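PDB 4KRI: phospholethanolamine N-methyltransferase 2 from Haemonchus contortus, which probably transfers methyl groups from S-adenosylmethionine to phosphomonomethylethanolamine on the way to phosphocholine in this nematode. Local coordinates for residues Asn153-Ile158 / Arg264-Lys269; Asn256-Ala261 / Val273-Cys278. All blocks are in the same frame, centred on the assembly; numbering follows the deposited sequence.

Helix 255-268 takes part in both contacts and illustrates how one element can serve two kinds of interface. Contact 2 lies deep in the methyltransferase fold, where the helix packs on strand 273-277 of its own beta-alpha-beta unit; it is almost wholly apolar, contains no direct hydrogen bond between its segments, and borders the S-adenosylhomocysteine site. Contact 1, farther from the centre of the chain, uses the end of the same helix to meet residues 153-158 of the N-terminal region. It is largely buried, but mixes polar and apolar chemistry and is partly exposed at His-266, in its middle, and at Lys-269 on its rim. The two adjoin where Val-265 CG1 packs 3.7 Å from Tyr-275 CE2.

Contact 1. Residues Asn153-Ile158 / Arg264-Lys269; sequences NWLDFI and RVHKEK
Trp-154 and His-266 carry this contact, one through its indole and backbone, the other through a ring acting as a hydrogen-bond acceptor. The N-H of Trp-154 points at ND1 of His-266 over 3.1 Å, nearly straight at 166° and close to the imidazole plane. Because His-266 CG stands anti to its backbone N (chi1 -179°), the ring extends from the helix toward this amide. Leu-155 CD1 sits over the centre of one imidazole face, 3.6 Å from the centroid, while Lys-269 NZ lies over the opposite face. Lys-269 NZ is held by His-266 O at 2.7 Å and by Gln-152 O; with ND1 already accepting a hydrogen bond, the lysine charge would probably favour a neutral imidazole. The indole lies across the helix end, at about a right angle to Val-265 and obliquely to Lys-269. Val-265 CG1 makes a CH-pi contact over the five-membered ring, 3.8 Å from its centroid, and at the far end Trp-154 CH2 approaches Lys-269 CA to 3.6 Å, where the chain leaves the helix with positive phi. Asn-153 OD1 closes an Asx turn by accepting from Leu-155 N at 2.9 Å, with the donor above the carbonyl plane. The contact sets the turn leading into strand 156-166 against the end of helix 255-268, while Trp-154 NE1 reaches Val-273 O on strand 273-277 and its side chain touches Glu-143 of strand 132-143.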
loop_
_atom_site.group_PDB
_atom_site.type_symbol
_atom_site.label_atom_id
_atom_site.label_comp_id
_atom_site.label_asym_id
_atom_site.label_seq_id
_atom_site.Cartn_x
_atom_site.Cartn_y
_atom_site.Cartn_z
ATOM N N ASN A 153 9.479 -12.952 10.769
ATOM C CA ASN A 153 9.894 -11.555 10.742
ATOM C C ASN A 153 9.224 -10.840 9.578
ATOM O O ASN A 153 9.532 -11.123 8.422
ATOM C CB ASN A 153 11.415 -11.488 10.572
ATOM C CG ASN A 153 11.935 -10.065 10.492
ATOM O OD1 ASN A 153 11.197 -9.104 10.730
ATOM N ND2 ASN A 153 13.228 -9.926 10.184
ATOM N N TRP A 154 8.321 -9.908 9.899
ATOM C CA TRP A 154 7.553 -9.153 8.909
ATOM C C TRP A 154 8.149 -7.770 8.677
ATOM O O TRP A 154 7.618 -6.988 7.884
ATOM C CB TRP A 154 6.087 -9.002 9.375
ATOM C CG TRP A 154 5.195 -10.221 9.141
ATOM C CD1 TRP A 154 4.274 -10.377 8.129
ATOM C CD2 TRP A 154 5.132 -11.427 9.931
ATOM N NE1 TRP A 154 3.662 -11.607 8.242
ATOM C CE2 TRP A 154 4.157 -12.262 9.332
ATOM C CE3 TRP A 154 5.806 -11.881 11.077
ATOM C CZ2 TRP A 154 3.847 -13.529 9.844
ATOM C CZ3 TRP A 154 5.493 -13.138 11.581
ATOM C CH2 TRP A 154 4.514 -13.948 10.963
ATOM N N LEU A 155 9.254 -7.469 9.356
ATOM C CA LEU A 155 9.860 -6.138 9.265
ATOM C C LEU A 155 11.208 -6.122 8.536
ATOM O O LEU A 155 12.070 -5.273 8.803
ATOM C CB LEU A 155 10.018 -5.531 10.659
ATOM C CG LEU A 155 8.741 -5.535 11.490
ATOM C CD1 LEU A 155 9.083 -5.079 12.907
ATOM C CD2 LEU A 155 7.671 -4.639 10.858
ATOM N N ASP A 156 11.382 -7.050 7.608
ATOM C CA ASP A 156 12.590 -7.091 6.788
ATOM C C ASP A 156 12.152 -6.488 5.451
ATOM O O ASP A 156 11.344 -7.080 4.739
ATOM C CB ASP A 156 13.055 -8.552 6.655
ATOM C CG ASP A 156 14.471 -8.683 6.145
ATOM O OD1 ASP A 156 15.074 -7.646 5.768
ATOM O OD2 ASP A 156 14.993 -9.832 6.112
ATOM N N PHE A 157 12.625 -5.284 5.131
ATOM C CA PHE A 157 12.031 -4.534 4.008
ATOM C C PHE A 157 12.917 -4.390 2.770
ATOM O O PHE A 157 14.138 -4.380 2.872
ATOM C CB PHE A 157 11.595 -3.155 4.493
ATOM C CG PHE A 157 10.496 -3.205 5.508
ATOM C CD1 PHE A 157 9.214 -3.566 5.134
ATOM C CD2 PHE A 157 10.757 -2.924 6.843
ATOM C CE1 PHE A 157 8.184 -3.609 6.064
ATOM C CE2 PHE A 157 9.743 -2.975 7.788
ATOM C CZ PHE A 157 8.449 -3.318 7.393
ATOM N N ILE A 158 12.277 -4.285 1.608
ATOM C CA ILE A 158 12.945 -3.988 0.345
ATOM C C ILE A 158 12.299 -2.742 -0.232
ATOM O O ILE A 158 11.100 -2.737 -0.504
ATOM C CB ILE A 158 12.742 -5.107 -0.672
ATOM C CG1 ILE A 158 13.232 -6.443 -0.099
ATOM C CG2 ILE A 158 13.478 -4.782 -1.983
ATOM C CD1 ILE A 158 12.737 -7.648 -0.893
ATOM N N ARG A 264 1.393 -4.836 13.738
ATOM C CA ARG A 264 0.442 -5.753 14.349
ATOM C C ARG A 264 0.609 -7.195 13.889
ATOM O O ARG A 264 0.523 -8.117 14.693
ATOM C CB ARG A 264 -0.983 -5.233 14.192
ATOM C CG ARG A 264 -1.220 -4.016 15.073
ATOM C CD ARG A 264 -2.599 -3.427 14.910
ATOM N NE ARG A 264 -2.674 -2.142 15.602
ATOM C CZ ARG A 264 -3.774 -1.405 15.704
ATOM N NH1 ARG A 264 -4.913 -1.825 15.174
ATOM N NH2 ARG A 264 -3.732 -0.247 16.353
ATOM N N VAL A 265 0.886 -7.405 12.611
ATOM C CA VAL A 265 1.105 -8.775 12.174
ATOM C C VAL A 265 2.453 -9.306 12.667
ATOM O O VAL A 265 2.570 -10.491 12.982
ATOM C CB VAL A 265 0.933 -8.961 10.639
ATOM C CG1 VAL A 265 2.090 -8.318 9.886
ATOM C CG2 VAL A 265 0.844 -10.462 10.303
ATOM N N HIS A 266 3.465 -8.440 12.771
ATOM C CA HIS A 266 4.762 -8.874 13.274
ATOM C C HIS A 266 4.660 -9.319 14.737
ATOM O O HIS A 266 5.326 -10.260 15.171
ATOM C CB HIS A 266 5.804 -7.756 13.125
ATOM C CG HIS A 266 7.167 -8.124 13.601
ATOM N ND1 HIS A 266 8.062 -8.846 12.838
ATOM C CD2 HIS A 266 7.803 -7.865 14.773
ATOM C CE1 HIS A 266 9.183 -9.016 13.515
ATOM N NE2 HIS A 266 9.054 -8.425 14.690
ATOM N N LYS A 267 3.823 -8.635 15.496
ATOM C CA LYS A 267 3.662 -8.987 16.903
ATOM C C LYS A 267 2.785 -10.214 17.114
ATOM O O LYS A 267 3.081 -11.059 17.967
ATOM C CB LYS A 267 3.107 -7.800 17.682
ATOM C CG LYS A 267 4.121 -6.686 17.833
ATOM C CD LYS A 267 3.664 -5.644 18.842
ATOM C CE LYS A 267 4.698 -4.533 18.991
ATOM N NZ LYS A 267 4.038 -3.225 19.244
ATOM N N GLU A 268 1.724 -10.317 16.323
ATOM C CA GLU A 268 0.704 -11.351 16.515
ATOM C C GLU A 268 1.023 -12.634 15.740
ATOM O O GLU A 268 0.704 -13.739 16.189
ATOM C CB GLU A 268 -0.671 -10.789 16.138
ATOM C CG GLU A 268 -1.178 -9.738 17.149
ATOM C CD GLU A 268 -2.243 -8.787 16.603
ATOM O OE1 GLU A 268 -2.765 -9.005 15.488
ATOM O OE2 GLU A 268 -2.566 -7.800 17.307
ATOM N N LYS A 269 1.667 -12.461 14.587
ATOM C CA LYS A 269 2.208 -13.557 13.764
ATOM C C LYS A 269 1.130 -14.412 13.062
ATOM O O LYS A 269 0.437 -15.221 13.684
ATOM C CB LYS A 269 3.217 -14.400 14.554
ATOM C CG LYS A 269 4.264 -13.524 15.280
ATOM C CD LYS A 269 5.593 -14.227 15.498
ATOM C CE LYS A 269 6.638 -13.270 16.096
ATOM N NZ LYS A 269 7.176 -12.240 15.128
#

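Contact 2. Residues Asn256-Ala261 / Val273-Cys278; sequences NMLAVA and VTYAVC. With SAH (S-adenosyl-L-homocysteine), chain D.
Leu-258 and Tyr-275 meet across a beta-alpha-beta unit of the Rossmann-like methyltransferase fold, in which helix 255-268 returns the chain from strand 247-252 to strand 273-277. The helix and strand segments run nearly antiparallel, at 160°, with their axes 9.0 Å apart. The tight part lies around one methyl group: Leu-258 CD2 reaches the strand backbone at Ala-276 C, 3.4 Å away, and fits between Tyr-275 CB at 3.7 Å and Val-277 CG2 at 3.6 Å. A chi1 of -144° puts the leucine CG off the anti position, and chi2 (69°) helps set the methyl groups from there; the displaced first torsion suggests some strain in this tight part. One turn later, Ala-261 CB rests over a face of the Tyr-275 ring, offset toward its rim, 3.9 Å from the centroid in a CH-pi contact. On the cofactor side the segments diverge: Met-257 CG turns toward the ribose, 3.3 Å from O3' of S-adenosylhomocysteine, while Cys-278 O faces C2 of its adenine, so the unit lines the pocket with one residue from each segment. Beside the phenol the direct contact is supplemented by one bridging water, which donates to Ala-261 O at 2.8 Å and also hydrogen-bonds Tyr-275 OH at 2.7 Å.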
loop_
_atom_site.group_PDB
_atom_site.type_symbol
_atom_site.label_atom_id
_atom_site.label_comp_id
_atom_site.label_asym_id
_atom_site.label_seq_id
_atom_site.Cartn_x
_atom_site.Cartn_y
_atom_site.Cartn_z
ATOM N N ASN A 256 1.706 5.445 6.670
ATOM C CA ASN A 256 1.089 5.567 7.991
ATOM C C ASN A 256 0.164 4.388 8.310
ATOM O O ASN A 256 0.219 3.828 9.409
ATOM C CB ASN A 256 0.307 6.870 8.136
ATOM C CG ASN A 256 1.196 8.069 8.335
ATOM O OD1 ASN A 256 2.368 7.937 8.677
ATOM N ND2 ASN A 256 0.628 9.264 8.151
ATOM N N MET A 257 -0.670 4.018 7.342
ATOM C CA MET A 257 -1.579 2.887 7.480
ATOM C C MET A 257 -0.816 1.580 7.609
ATOM O O MET A 257 -1.043 0.790 8.534
ATOM C CB MET A 257 -2.491 2.786 6.247
ATOM C CG MET A 257 -3.560 3.829 6.172
ATOM S SD MET A 257 -4.810 3.506 7.425
ATOM C CE MET A 257 -6.212 4.322 6.722
ATOM N N LEU A 258 0.097 1.336 6.675
ATOM C CA LEU A 258 0.740 0.036 6.635
ATOM C C LEU A 258 1.716 -0.155 7.793
ATOM O O LEU A 258 1.945 -1.281 8.234
ATOM C CB LEU A 258 1.419 -0.197 5.282
ATOM C CG LEU A 258 1.295 -1.663 4.860
ATOM C CD1 LEU A 258 -0.148 -1.976 4.529
ATOM C CD2 LEU A 258 2.209 -2.005 3.696
ATOM N N ALA A 259 2.273 0.939 8.316
ATOM C CA ALA A 259 3.121 0.827 9.500
ATOM C C ALA A 259 2.371 0.116 10.626
ATOM O O ALA A 259 2.956 -0.703 11.355
ATOM C CB ALA A 259 3.571 2.204 9.959
ATOM N N VAL A 260 1.088 0.437 10.767
ATOM C CA VAL A 260 0.248 -0.154 11.809
ATOM C C VAL A 260 -0.060 -1.616 11.504
ATOM O O VAL A 260 0.056 -2.485 12.370
ATOM C CB VAL A 260 -1.067 0.611 11.963
ATOM C CG1 VAL A 260 -1.929 -0.025 13.035
ATOM C CG2 VAL A 260 -0.792 2.071 12.293
ATOM N N ALA A 261 -0.446 -1.884 10.265
ATOM C CA ALA A 261 -0.714 -3.254 9.849
ATOM C C ALA A 261 0.505 -4.153 10.085
ATOM O O ALA A 261 0.376 -5.267 10.590
ATOM C CB ALA A 261 -1.148 -3.287 8.372
ATOM N N VAL A 273 -0.576 -13.806 5.980
ATOM C CA VAL A 273 -0.758 -12.403 5.644
ATOM C C VAL A 273 0.555 -11.691 5.370
ATOM O O VAL A 273 1.472 -11.744 6.173
ATOM C CB VAL A 273 -1.457 -11.675 6.787
ATOM C CG1 VAL A 273 -1.573 -10.180 6.476
ATOM C CG2 VAL A 273 -2.840 -12.268 6.990
ATOM N N THR A 274 0.638 -11.021 4.226
ATOM C CA THR A 274 1.819 -10.220 3.900
ATOM C C THR A 274 1.325 -8.868 3.373
ATOM O O THR A 274 0.161 -8.748 2.997
ATOM C CB THR A 274 2.722 -10.912 2.868
ATOM O OG1 THR A 274 1.963 -11.197 1.681
ATOM C CG2 THR A 274 3.337 -12.220 3.468
ATOM N N TYR A 275 2.201 -7.866 3.359
ATOM C CA TYR A 275 1.821 -6.498 3.002
ATOM C C TYR A 275 2.861 -5.838 2.093
ATOM O O TYR A 275 4.036 -6.207 2.119
ATOM C CB TYR A 275 1.693 -5.654 4.273
ATOM C CG TYR A 275 0.573 -6.050 5.213
ATOM C CD1 TYR A 275 -0.747 -6.054 4.791
ATOM C CD2 TYR A 275 0.840 -6.384 6.534
ATOM C CE1 TYR A 275 -1.784 -6.389 5.659
ATOM C CE2 TYR A 275 -0.194 -6.722 7.413
ATOM C CZ TYR A 275 -1.488 -6.736 6.966
ATOM O OH TYR A 275 -2.499 -7.056 7.856
ATOM N N ALA A 276 2.433 -4.858 1.291
ATOM C CA ALA A 276 3.370 -4.061 0.481
ATOM C C ALA A 276 2.864 -2.628 0.406
ATOM O O ALA A 276 1.655 -2.410 0.342
ATOM C CB ALA A 276 3.514 -4.635 -0.937
ATOM N N VAL A 277 3.773 -1.654 0.466
ATOM C CA VAL A 277 3.392 -0.272 0.201
ATOM C C VAL A 277 3.524 -0.058 -1.305
ATOM O O VAL A 277 4.611 -0.221 -1.860
ATOM C CB VAL A 277 4.340 0.719 0.899
ATOM C CG1 VAL A 277 3.828 2.148 0.747
ATOM C CG2 VAL A 277 4.488 0.371 2.366
ATOM N N CYS A 278 2.426 0.288 -1.967
ATOM C CA CYS A 278 2.472 0.603 -3.402
ATOM C C CYS A 278 1.151 1.169 -3.834
ATOM O O CYS A 278 0.173 1.100 -3.100
ATOM C CB CYS A 278 2.794 -0.635 -4.242
ATOM S SG CYS A 278 1.584 -2.004 -4.085
HETATM N N SAH D . -9.754 -1.737 3.592
HETATM C CA SAH D . -9.405 -1.187 4.928
HETATM C CB SAH D . -8.903 0.303 4.780
HETATM C CG SAH D . -9.920 1.350 4.339
HETATM S SD SAH D . -9.181 3.006 4.166
HETATM C C SAH D . -10.508 -1.368 5.895
HETATM O O SAH D . -11.512 -1.988 5.576
HETATM O OXT SAH D . -10.314 -1.099 7.069
HETATM C "C5'" SAH D . -8.688 3.212 2.444
HETATM C "C4'" SAH D . -7.338 2.871 2.151
HETATM O "O4'" SAH D . -7.163 2.875 0.709
HETATM C "C3'" SAH D . -6.414 3.909 2.660
HETATM O "O3'" SAH D . -5.523 3.309 3.575
HETATM C "C2'" SAH D . -5.688 4.405 1.489
HETATM O "O2'" SAH D . -4.335 4.686 1.762
HETATM C "C1'" SAH D . -5.849 3.288 0.510
HETATM N N9 SAH D . -5.590 3.707 -0.911
HETATM C C8 SAH D . -6.175 4.726 -1.581
HETATM N N7 SAH D . -5.720 4.716 -2.837
HETATM C C5 SAH D . -4.863 3.683 -2.978
HETATM C C6 SAH D . -4.104 3.206 -4.055
HETATM N N6 SAH D . -4.136 3.822 -5.287
HETATM N N1 SAH D . -3.328 2.120 -3.848
HETATM C C2 SAH D . -3.281 1.508 -2.660
HETATM N N3 SAH D . -4.002 1.938 -1.609
HETATM C C4 SAH D . -4.786 3.026 -1.737
HETATM O O HOH W 1 -1.973 -6.788 10.481
#